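Local coordinates for protein 3'-5'-exonuclease (Saccharomyces cerevisiae, PDB 3E2V) that probably acts as a magnesium-dependent TatD-type nuclease, incising double-stranded DNA and excising it from the 3' to the 5' end, at residues Val365-Ser370 and Val375-Leu380. Residues are numbered along the deposited sequence; the frame is centred on the assembly and turned at random. Where two conformers were deposited one is given.
Sequences VAIVVS and VDLATL
Leu377 and Leu380, one helical turn apart at the start of helix 377-392, press their methyl groups against the C-terminal half of helix 362-373. CD2 of Leu380 lies 3.7 Å from CG1 of Val369, the two side chains crossing at about a right angle, and also rests 3.6 Å from the backbone N of Ser370. Leu377, extended with CG anti to its backbone N (chi1 -178°), brings CD1 to 4.1 Å from CB of Ala366 and CD2 against CG1 of Ile367. Beyond them, Ile367 and Leu377 both touch Tyr322 of helix 316-325, while Ala366 and Val369 back onto strand 298-300, the last of the parallel TIM-barrel strands. Farther out, in one of its two conformers, the Ser370 hydroxyl sits 3.5 Å from Leu377 CD1; chi1 of 75° turns it back to donate to Ile367 O at 2.8 Å. Where the chain turns between the helices, Val375 N donates to Ser370 O (3.1 Å, 158° at the hydrogen). Next to it, Asp376 N-caps the new helix, its OD2 accepting from both N and OG1 of Thr379. Apolar side chains thus join the two consecutive helices, and the one hydrogen bond between the segments is backbone to backbone, at the turn.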
loop_
_atom_site.group_PDB
_atom_site.type_symbol
_atom_site.label_atom_id
_atom_site.label_comp_id
_atom_site.label_asym_id
_atom_site.label_seq_id
_atom_site.Cartn_x
_atom_site.Cartn_y
_atom_site.Cartn_z
ATOM N N VAL A 365 6.458 5.435 -13.648
ATOM C CA VAL A 365 6.974 4.196 -13.055
ATOM C C VAL A 365 7.034 3.112 -14.139
ATOM O O VAL A 365 8.033 2.394 -14.243
ATOM C CB VAL A 365 6.113 3.747 -11.856
ATOM C CG1 VAL A 365 6.749 2.548 -11.131
ATOM C CG2 VAL A 365 5.921 4.916 -10.890
ATOM N N ALA A 366 5.988 3.036 -14.972
ATOM C CA ALA A 366 5.923 2.015 -16.021
ATOM C C ALA A 366 7.066 2.203 -17.039
ATOM O O ALA A 366 7.716 1.237 -17.440
ATOM C CB ALA A 366 4.572 2.060 -16.719
ATOM N N ILE A 367 7.336 3.453 -17.409
ATOM C CA ILE A 367 8.424 3.737 -18.366
ATOM C C ILE A 367 9.743 3.250 -17.791
ATOM O O ILE A 367 10.517 2.551 -18.453
ATOM C CB ILE A 367 8.533 5.246 -18.648
ATOM C CG1 ILE A 367 7.430 5.653 -19.615
ATOM C CG2 ILE A 367 9.923 5.609 -19.222
ATOM C CD1 ILE A 367 7.201 7.183 -19.634
ATOM N N VAL A 368 10.007 3.603 -16.539
ATOM C CA VAL A 368 11.276 3.208 -15.930
ATOM C C VAL A 368 11.407 1.678 -15.854
ATOM O O VAL A 368 12.444 1.116 -16.221
ATOM C CB VAL A 368 11.438 3.841 -14.534
ATOM C CG1 VAL A 368 12.676 3.291 -13.820
ATOM C CG2 VAL A 368 11.488 5.371 -14.646
ATOM N N VAL A 369 10.364 1.006 -15.379
ATOM C CA VAL A 369 10.431 -0.443 -15.213
ATOM C C VAL A 369 10.620 -1.125 -16.574
ATOM O O VAL A 369 11.405 -2.066 -16.683
ATOM C CB VAL A 369 9.184 -0.962 -14.447
ATOM C CG1 VAL A 369 9.135 -2.493 -14.459
ATOM C CG2 VAL A 369 9.201 -0.448 -13.002
ATOM N N SER A 370 9.938 -0.615 -17.598
ATOM C CA SER A 370 10.041 -1.206 -18.926
ATOM C C SER A 370 11.466 -1.077 -19.476
ATOM O O SER A 370 12.002 -2.036 -20.049
ATOM C CB SER A 370 9.018 -0.571 -19.868
ATOM O OG SER A 370 9.417 0.730 -20.251
ATOM N N VAL A 375 11.659 -4.779 -21.430
ATOM C CA VAL A 375 10.362 -5.329 -21.785
ATOM C C VAL A 375 9.656 -4.175 -22.445
ATOM O O VAL A 375 9.638 -3.070 -21.894
ATOM C CB VAL A 375 9.571 -5.786 -20.526
ATOM C CG1 VAL A 375 8.149 -6.225 -20.885
ATOM C CG2 VAL A 375 10.308 -6.912 -19.814
ATOM N N ASP A 376 9.130 -4.399 -23.642
ATOM C CA ASP A 376 8.291 -3.433 -24.337
ATOM C C ASP A 376 7.271 -2.760 -23.397
ATOM O O ASP A 376 6.589 -3.436 -22.619
ATOM C CB ASP A 376 7.561 -4.157 -25.472
ATOM C CG ASP A 376 6.543 -3.295 -26.151
ATOM O OD1 ASP A 376 6.941 -2.369 -26.888
ATOM O OD2 ASP A 376 5.339 -3.529 -25.947
ATOM N N LEU A 377 7.161 -1.439 -23.476
ATOM C CA LEU A 377 6.290 -0.679 -22.558
ATOM C C LEU A 377 4.831 -1.169 -22.541
ATOM O O LEU A 377 4.263 -1.427 -21.477
ATOM C CB LEU A 377 6.356 0.826 -22.865
ATOM C CG LEU A 377 5.546 1.760 -21.974
ATOM C CD1 LEU A 377 6.004 1.659 -20.511
ATOM C CD2 LEU A 377 5.686 3.197 -22.457
ATOM N N ALA A 378 4.218 -1.295 -23.714
ATOM C CA ALA A 378 2.824 -1.717 -23.789
ATOM C C ALA A 378 2.668 -3.137 -23.226
ATOM O O ALA A 378 1.662 -3.445 -22.564
ATOM C CB ALA A 378 2.308 -1.629 -25.244
ATOM N N THR A 379 3.682 -3.967 -23.459
ATOM C CA THR A 379 3.702 -5.351 -22.951
ATOM C C THR A 379 3.680 -5.368 -21.423
ATOM O O THR A 379 2.885 -6.100 -20.795
ATOM C CB THR A 379 4.956 -6.110 -23.463
ATOM O OG1 THR A 379 4.930 -6.134 -24.897
ATOM C CG2 THR A 379 5.000 -7.537 -22.925
ATOM N N LEU A 380 4.560 -4.563 -20.838
ATOM C CA LEU A 380 4.642 -4.454 -19.391
ATOM C C LEU A 380 3.334 -3.930 -18.802
ATOM O O LEU A 380 2.815 -4.480 -17.834
ATOM C CB LEU A 380 5.780 -3.518 -19.000
ATOM C CG LEU A 380 5.802 -3.276 -17.490
ATOM C CD1 LEU A 380 6.347 -4.536 -16.805
ATOM C CD2 LEU A 380 6.641 -2.054 -17.171
#